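Local coordinates for aminopeptidase N (Francisella tularensis subsp. tularensis, PDB 5DLL), which cleaves N-terminal amino acids from peptides using a bound zinc ion and is probably involved in degrading intracellular peptides produced by protein breakdown, at residues 291-299 / 703-711; 741-749 / 778-786. All coordinates share one frame; numbering follows the deposited sequence.

Contact 1: 291-299 / 703-711; sequences SNKTATDKD and NADNMTDQQ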
loop_
_atom_site.group_PDB
_atom_site.type_symbol
_atom_site.label_atom_id
_atom_site.label_comp_id
_atom_site.label_asym_id
_atom_site.label_seq_id
_atom_site.Cartn_x
_atom_site.Cartn_y
_atom_site.Cartn_z
ATOM N N SER A 291 4.141 10.347 18.037
ATOM C CA SER A 291 4.002 10.830 19.408
ATOM C C SER A 291 2.520 10.875 19.732
ATOM O O SER A 291 1.695 10.989 18.826
ATOM C CB SER A 291 4.607 12.229 19.551
ATOM O OG SER A 291 5.859 12.311 18.888
ATOM N N ASN A 292 2.181 10.776 21.017
ATOM C CA ASN A 292 0.777 10.827 21.456
ATOM C C ASN A 292 0.123 12.171 21.141
ATOM O O ASN A 292 -1.069 12.238 20.805
ATOM C CB ASN A 292 0.656 10.535 22.958
ATOM C CG ASN A 292 0.573 9.050 23.260
ATOM O OD1 ASN A 292 -0.378 8.586 23.892
ATOM N ND2 ASN A 292 1.563 8.295 22.799
ATOM N N LYS A 293 0.919 13.231 21.241
ATOM C CA LYS A 293 0.448 14.584 20.978
ATOM C C LYS A 293 0.112 14.796 19.500
ATOM O O LYS A 293 -0.893 15.434 19.179
ATOM C CB LYS A 293 1.503 15.615 21.397
ATOM C CG LYS A 293 2.037 15.464 22.817
ATOM C CD LYS A 293 2.726 16.733 23.312
ATOM C CE LYS A 293 3.770 17.267 22.336
ATOM N NZ LYS A 293 4.749 16.233 21.891
ATOM N N THR A 294 0.948 14.250 18.611
ATOM C CA THR A 294 0.919 14.607 17.191
ATOM C C THR A 294 0.234 13.603 16.268
ATOM O O THR A 294 -0.418 14.005 15.306
ATOM C CB THR A 294 2.344 14.836 16.658
ATOM O OG1 THR A 294 3.131 13.655 16.860
ATOM C CG2 THR A 294 2.991 16.015 17.365
ATOM N N ALA A 295 0.396 12.310 16.527
ATOM C CA ALA A 295 -0.149 11.288 15.630
ATOM C C ALA A 295 -1.652 11.103 15.849
ATOM O O ALA A 295 -2.124 11.059 16.989
ATOM C CB ALA A 295 0.587 9.969 15.808
ATOM N N THR A 296 -2.397 11.021 14.748
ATOM C CA THR A 296 -3.822 10.708 14.792
ATOM C C THR A 296 -3.984 9.195 14.868
ATOM O O THR A 296 -3.002 8.458 14.778
ATOM C CB THR A 296 -4.578 11.243 13.551
ATOM O OG1 THR A 296 -4.071 10.627 12.357
ATOM C CG2 THR A 296 -4.451 12.767 13.438
ATOM N N ASP A 297 -5.220 8.733 15.037
ATOM C CA ASP A 297 -5.502 7.296 15.078
ATOM C C ASP A 297 -5.100 6.639 13.765
ATOM O O ASP A 297 -4.647 5.499 13.750
ATOM C CB ASP A 297 -6.987 7.030 15.349
ATOM C CG ASP A 297 -7.438 7.523 16.716
ATOM O OD1 ASP A 297 -6.642 7.435 17.681
ATOM O OD2 ASP A 297 -8.599 7.987 16.824
ATOM N N LYS A 298 -5.267 7.374 12.668
ATOM C CA LYS A 298 -4.888 6.902 11.340
ATOM C C LYS A 298 -3.370 6.739 11.211
ATOM O O LYS A 298 -2.896 5.779 10.609
ATOM C CB LYS A 298 -5.416 7.875 10.278
ATOM C CG LYS A 298 -5.249 7.418 8.837
ATOM C CD LYS A 298 -5.787 6.010 8.616
ATOM C CE LYS A 298 -6.134 5.759 7.156
ATOM N NZ LYS A 298 -5.035 6.125 6.220
ATOM N N ASP A 299 -2.618 7.676 11.781
ATOM C CA ASP A 299 -1.159 7.613 11.753
ATOM C C ASP A 299 -0.649 6.380 12.478
ATOM O O ASP A 299 0.219 5.673 11.968
ATOM C CB ASP A 299 -0.541 8.861 12.384
ATOM C CG ASP A 299 -0.810 10.119 11.584
ATOM O OD1 ASP A 299 -1.227 10.016 10.411
ATOM O OD2 ASP A 299 -0.609 11.219 12.138
ATOM N N ASN A 703 -10.651 21.684 23.883
ATOM C CA ASN A 703 -10.557 20.671 24.934
ATOM C C ASN A 703 -9.858 19.370 24.541
ATOM O O ASN A 703 -9.447 18.612 25.419
ATOM C CB ASN A 703 -11.957 20.336 25.457
ATOM C CG ASN A 703 -12.696 21.556 25.972
ATOM O OD1 ASN A 703 -12.089 22.497 26.481
ATOM N ND2 ASN A 703 -14.019 21.546 25.838
ATOM N N ALA A 704 -9.734 19.100 23.241
ATOM C CA ALA A 704 -9.166 17.830 22.762
ATOM C C ALA A 704 -7.808 17.538 23.399
ATOM O O ALA A 704 -6.976 18.436 23.524
ATOM C CB ALA A 704 -9.039 17.839 21.246
ATOM N N ASP A 705 -7.598 16.284 23.800
ATOM C CA ASP A 705 -6.331 15.854 24.406
ATOM C C ASP A 705 -5.492 14.996 23.447
ATOM O O ASP A 705 -4.537 14.335 23.865
ATOM C CB ASP A 705 -6.582 15.123 25.743
ATOM C CG ASP A 705 -7.231 13.749 25.573
ATOM O OD1 ASP A 705 -8.003 13.553 24.610
ATOM O OD2 ASP A 705 -6.974 12.863 26.420
ATOM N N ASN A 706 -5.846 15.026 22.162
ATOM C CA ASN A 706 -5.132 14.277 21.131
ATOM C C ASN A 706 -5.277 14.961 19.773
ATOM O O ASN A 706 -6.097 15.869 19.621
ATOM C CB ASN A 706 -5.663 12.843 21.060
ATOM C CG ASN A 706 -7.090 12.770 20.541
ATOM O OD1 ASN A 706 -7.329 12.876 19.337
ATOM N ND2 ASN A 706 -8.043 12.577 21.446
ATOM N N MET A 707 -4.502 14.519 18.787
ATOM C CA MET A 707 -4.555 15.136 17.459
ATOM C C MET A 707 -5.801 14.743 16.667
ATOM O O MET A 707 -6.335 15.564 15.923
ATOM C CB MET A 707 -3.299 14.814 16.640
ATOM C CG MET A 707 -3.158 15.655 15.371
ATOM S SD MET A 707 -3.138 17.444 15.646
ATOM C CE MET A 707 -1.688 17.634 16.681
ATOM N N THR A 708 -6.263 13.503 16.817
ATOM C CA THR A 708 -7.428 13.028 16.068
ATOM C C THR A 708 -8.639 13.942 16.272
ATOM O O THR A 708 -9.302 14.325 15.310
ATOM C CB THR A 708 -7.814 11.590 16.458
ATOM O OG1 THR A 708 -6.630 10.821 16.715
ATOM C CG2 THR A 708 -8.625 10.943 15.343
ATOM N N ASP A 709 -8.904 14.296 17.526
ATOM C CA ASP A 709 -10.013 15.193 17.873
ATOM C C ASP A 709 -9.741 16.641 17.466
ATOM O O ASP A 709 -10.653 17.356 17.050
ATOM C CB ASP A 709 -10.306 15.143 19.381
ATOM C CG ASP A 709 -11.096 13.907 19.800
ATOM O OD1 ASP A 709 -11.652 13.204 18.930
ATOM O OD2 ASP A 709 -11.173 13.649 21.020
ATOM N N GLN A 710 -8.494 17.078 17.598
ATOM C CA GLN A 710 -8.134 18.440 17.211
ATOM C C GLN A 710 -8.161 18.618 15.689
ATOM O O GLN A 710 -8.554 19.669 15.192
ATOM C CB GLN A 710 -6.768 18.815 17.777
ATOM C CG GLN A 710 -6.490 20.310 17.746
ATOM C CD GLN A 710 -5.416 20.738 18.733
ATOM O OE1 GLN A 710 -4.879 19.923 19.484
ATOM N NE2 GLN A 710 -5.103 22.027 18.738
ATOM N N GLN A 711 -7.747 17.584 14.965
ATOM C CA GLN A 711 -7.872 17.546 13.509
ATOM C C GLN A 711 -9.347 17.628 13.106
ATOM O O GLN A 711 -9.707 18.389 12.202
ATOM C CB GLN A 711 -7.199 16.275 12.944
ATOM C CG GLN A 711 -7.593 15.881 11.519
ATOM C CD GLN A 711 -8.843 15.005 11.452
ATOM O OE1 GLN A 711 -8.991 14.041 12.213
ATOM N NE2 GLN A 711 -9.750 15.336 10.531
#

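Contact 2: 741-749 / 778-786; sequences DLVVNKWLL and NKVYSLIGG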
loop_
_atom_site.group_PDB
_atom_site.type_symbol
_atom_site.label_atom_id
_atom_site.label_comp_id
_atom_site.label_asym_id
_atom_site.label_seq_id
_atom_site.Cartn_x
_atom_site.Cartn_y
_atom_site.Cartn_z
ATOM N N ASP A 741 6.606 20.094 12.269
ATOM C CA ASP A 741 6.478 20.162 10.806
ATOM C C ASP A 741 5.366 19.277 10.256
ATOM O O ASP A 741 4.571 19.720 9.424
ATOM C CB ASP A 741 7.797 19.779 10.126
ATOM C CG ASP A 741 8.750 20.942 10.017
ATOM O OD1 ASP A 741 8.369 21.958 9.399
ATOM O OD2 ASP A 741 9.881 20.834 10.538
ATOM N N LEU A 742 5.318 18.031 10.721
ATOM C CA LEU A 742 4.310 17.067 10.266
ATOM C C LEU A 742 2.901 17.629 10.438
ATOM O O LEU A 742 2.035 17.419 9.589
ATOM C CB LEU A 742 4.436 15.737 11.025
ATOM C CG LEU A 742 5.505 14.745 10.549
ATOM C CD1 LEU A 742 6.915 15.310 10.658
ATOM C CD2 LEU A 742 5.401 13.443 11.332
ATOM N N VAL A 743 2.694 18.355 11.534
ATOM C CA VAL A 743 1.397 18.940 11.876
ATOM C C VAL A 743 1.108 20.205 11.059
ATOM O O VAL A 743 -0.049 20.489 10.736
ATOM C CB VAL A 743 1.324 19.261 13.388
ATOM C CG1 VAL A 743 -0.029 19.859 13.762
ATOM C CG2 VAL A 743 1.606 18.006 14.206
ATOM N N VAL A 744 2.156 20.963 10.731
ATOM C CA VAL A 744 2.015 22.143 9.869
ATOM C C VAL A 744 1.547 21.721 8.475
ATOM O O VAL A 744 0.754 22.415 7.847
ATOM C CB VAL A 744 3.333 22.951 9.750
ATOM C CG1 VAL A 744 3.177 24.103 8.764
ATOM C CG2 VAL A 744 3.768 23.491 11.105
ATOM N N ASN A 745 2.040 20.581 7.998
ATOM C CA ASN A 745 1.577 20.018 6.729
ATOM C C ASN A 745 0.064 19.802 6.727
ATOM O O ASN A 745 -0.621 20.144 5.763
ATOM C CB ASN A 745 2.300 18.699 6.428
ATOM C CG ASN A 745 3.763 18.899 6.070
ATOM O OD1 ASN A 745 4.270 20.023 6.069
ATOM N ND2 ASN A 745 4.450 17.802 5.761
ATOM N N LYS A 746 -0.450 19.252 7.825
ATOM C CA LYS A 746 -1.886 19.043 7.987
ATOM C C LYS A 746 -2.632 20.379 8.058
ATOM O O LYS A 746 -3.769 20.491 7.599
ATOM C CB LYS A 746 -2.163 18.206 9.239
ATOM C CG LYS A 746 -1.522 16.824 9.202
ATOM C CD LYS A 746 -2.025 15.924 10.320
ATOM C CE LYS A 746 -1.483 14.510 10.168
ATOM N NZ LYS A 746 -2.306 13.514 10.905
ATOM N N TRP A 747 -1.983 21.385 8.638
ATOM C CA TRP A 747 -2.517 22.744 8.672
ATOM C C TRP A 747 -2.697 23.303 7.256
ATOM O O TRP A 747 -3.714 23.935 6.949
ATOM C CB TRP A 747 -1.591 23.632 9.501
ATOM C CG TRP A 747 -2.031 25.048 9.651
ATOM C CD1 TRP A 747 -3.104 25.511 10.363
ATOM C CD2 TRP A 747 -1.384 26.199 9.104
ATOM N NE1 TRP A 747 -3.173 26.882 10.279
ATOM C CE2 TRP A 747 -2.128 27.331 9.514
ATOM C CE3 TRP A 747 -0.252 26.387 8.299
ATOM C CZ2 TRP A 747 -1.774 28.631 9.143
ATOM C CZ3 TRP A 747 0.099 27.675 7.936
ATOM C CH2 TRP A 747 -0.662 28.783 8.357
ATOM N N LEU A 748 -1.711 23.054 6.398
ATOM C CA LEU A 748 -1.776 23.465 4.994
ATOM C C LEU A 748 -2.863 22.693 4.253
ATOM O O LEU A 748 -3.709 23.285 3.579
ATOM C CB LEU A 748 -0.430 23.233 4.299
ATOM C CG LEU A 748 0.768 24.044 4.803
ATOM C CD1 LEU A 748 2.070 23.439 4.302
ATOM C CD2 LEU A 748 0.654 25.504 4.383
ATOM N N LEU A 749 -2.833 21.369 4.390
ATOM C CA LEU A 749 -3.799 20.493 3.730
ATOM C C LEU A 749 -5.224 20.865 4.096
ATOM O O LEU A 749 -6.086 20.911 3.231
ATOM C CB LEU A 749 -3.536 19.030 4.093
ATOM C CG LEU A 749 -4.485 17.963 3.528
ATOM C CD1 LEU A 749 -4.656 18.093 2.024
ATOM C CD2 LEU A 749 -3.973 16.573 3.878
ATOM N N ASN A 778 7.063 17.285 0.555
ATOM C CA ASN A 778 5.961 16.959 1.454
ATOM C C ASN A 778 4.999 18.133 1.605
ATOM O O ASN A 778 3.793 17.943 1.752
ATOM C CB ASN A 778 6.502 16.537 2.822
ATOM C CG ASN A 778 7.255 15.222 2.765
ATOM O OD1 ASN A 778 6.680 14.188 2.432
ATOM N ND2 ASN A 778 8.545 15.255 3.081
ATOM N N LYS A 779 5.539 19.345 1.555
ATOM C CA LYS A 779 4.729 20.553 1.647
ATOM C C LYS A 779 4.002 20.823 0.331
ATOM O O LYS A 779 2.936 21.446 0.312
ATOM C CB LYS A 779 5.601 21.746 2.032
ATOM C CG LYS A 779 6.426 21.506 3.286
ATOM C CD LYS A 779 6.784 22.797 4.001
ATOM C CE LYS A 779 7.562 22.522 5.280
ATOM N NZ LYS A 779 7.228 23.504 6.344
ATOM N N VAL A 780 4.585 20.350 -0.765
ATOM C CA VAL A 780 3.963 20.454 -2.079
ATOM C C VAL A 780 2.748 19.523 -2.187
ATOM O O VAL A 780 1.742 19.895 -2.784
ATOM C CB VAL A 780 4.978 20.153 -3.210
ATOM C CG1 VAL A 780 4.292 20.122 -4.571
ATOM C CG2 VAL A 780 6.105 21.182 -3.204
ATOM N N TYR A 781 2.840 18.326 -1.608
ATOM C CA TYR A 781 1.710 17.379 -1.618
ATOM C C TYR A 781 0.595 17.845 -0.688
ATOM O O TYR A 781 -0.586 17.601 -0.945
ATOM C CB TYR A 781 2.153 15.964 -1.218
ATOM C CG TYR A 781 3.333 15.423 -2.002
ATOM C CD1 TYR A 781 3.486 15.698 -3.362
ATOM C CD2 TYR A 781 4.291 14.622 -1.387
ATOM C CE1 TYR A 781 4.562 15.203 -4.077
ATOM C CE2 TYR A 781 5.373 14.121 -2.097
ATOM C CZ TYR A 781 5.502 14.415 -3.441
ATOM O OH TYR A 781 6.570 13.922 -4.154
ATOM N N SER A 782 0.983 18.511 0.394
ATOM C CA SER A 782 0.028 19.075 1.337
ATOM C C SER A 782 -0.766 20.209 0.708
ATOM O O SER A 782 -1.987 20.123 0.600
ATOM C CB SER A 782 0.747 19.586 2.587
ATOM O OG SER A 782 1.386 18.519 3.262
ATOM N N LEU A 783 -0.068 21.263 0.288
ATOM C CA LEU A 783 -0.730 22.475 -0.184
ATOM C C LEU A 783 -1.260 22.337 -1.610
ATOM O O LEU A 783 -2.443 22.579 -1.857
ATOM C CB LEU A 783 0.212 23.678 -0.102
ATOM C CG LEU A 783 -0.448 25.029 -0.414
ATOM C CD1 LEU A 783 -1.493 25.374 0.638
ATOM C CD2 LEU A 783 0.595 26.129 -0.521
ATOM N N ILE A 784 -0.386 21.958 -2.542
ATOM C CA ILE A 784 -0.751 21.923 -3.959
ATOM C C ILE A 784 -1.558 20.664 -4.288
ATOM O O ILE A 784 -2.617 20.749 -4.912
ATOM C CB ILE A 784 0.487 22.017 -4.880
ATOM C CG1 ILE A 784 1.351 23.243 -4.525
ATOM C CG2 ILE A 784 0.062 22.054 -6.347
ATOM C CD1 ILE A 784 0.620 24.570 -4.515
ATOM N N GLY A 785 -1.059 19.504 -3.865
ATOM C CA GLY A 785 -1.781 18.239 -4.032
ATOM C C GLY A 785 -3.084 18.214 -3.251
ATOM O O GLY A 785 -4.058 17.595 -3.676
ATOM N N GLY A 786 -3.091 18.887 -2.102
ATOM C CA GLY A 786 -4.301 19.070 -1.310
ATOM C C GLY A 786 -5.334 19.953 -1.986
ATOM O O GLY A 786 -6.531 19.728 -1.832
#

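Contact 1: 291-299 / 703-711
Thr296 and Asp297 meet Met707 and Thr708 in a partly buried contact between the starts of two helices, joining the zinc-peptidase domain to the C-terminal ARM-repeat region. The loop leading into helix 297-312 lies against the first turn of helix 707-717. One hydrogen bond spans the two: Asp297 N donates to Thr708 OG1 at 3.0 Å, noticeably bent at 135°. The Thr708 methyl CG2 sits 3.3 Å from Asp297 OD2, and the two side chains cross at about a right angle. The carboxylate itself is held from elsewhere, OD1 by Tyr664 and OD2 by a salt bridge to Arg674 of helix 668-685. Both helices open with a side-chain N-cap. Thr296 and Asp299 form a capping box, in which Thr296 N reaches Asp299 OD2 at 3.2 Å from above the carboxylate plane and Asp299 N returns a weak bond to Thr296 OG1. Helix 297-312, begun in this way, carries the zinc ligand His309 farther along, in the HExxH motif of M1 peptidases. In the other helix, Asp709 N binds Asn706 OD1 at 2.8 Å. Met707 lies against the Thr296 methyl and the carbonyls of Lys293 and Thr294. Its CG, anti to the backbone N (chi1 -168°), is 3.7 Å from Thr296 CG2 and 3.2 Å from Thr294 O. Bends at chi2 and chi3 bring the methyl CE back toward the loop, 3.4 Å from Lys293 O. Beyond the methionine, Trp737 packs against it.

Contact 2: 741-749 / 778-786
Asn745, Leu748 and Leu749 pack against Lys779, Ser782 and Gly786 where two helices of the C-terminal ARM-like region run nearly parallel, their axes 7.8 Å apart and crossing at -15°. The close packing centres on small residues. Ser782 CB lies 4.2 Å from Leu748 CB, and its OG approaches Asn745 CB. Gly786 presents bare backbone, with its CA 3.5 Å from Leu749 CD1. The apolar edge is completed by Leu748 CD2 and Leu783 CD1, 4.3 Å apart; Leu783 also packs on Val763, Leu766 and Val767 of helix 759-767. Among the polar groups, Ser782 OG turns back to its own helix, donating to Asn778 O at 2.9 Å. Ser782 N reaches the same carbonyl from the opposite face, which leaves that oxygen with two donors. The two ends of the Asn745 amide touch aliphatic carbons, OD1 meeting Lys779 CG at 3.8 Å and ND2 meeting Asn778 CB. At the exposed end, Lys779 NZ is held chiefly by Ala771 O and makes a long salt bridge, 3.6 Å, to Asp741 OD1. With the serine hydroxyl bonded within its own helix and Asn745 meeting side-chain carbons, the pairing rests on van der Waals fit, plus a long charged link at one end.

How the contacts relate
Helix 741-752 ties the two contacts together: it is a partner in contact 2 and also lies against both segments of contact 1. Lys746 NZ makes a salt bridge to Asp299 OD2 at 3.1 Å, and Val743 touches Thr294 and Met707, so different sides of one helix serve the two places. Both contacts are partly buried and their centres lie about 17 Å apart, neither at an annotated metal site. They differ in what they join. Contact 1 links the peptidase domain to the helical region through a single backbone-to-hydroxyl bond and methionine packing at capped helix starts; contact 2 stays within the helical region and packs neighbouring helix flanks.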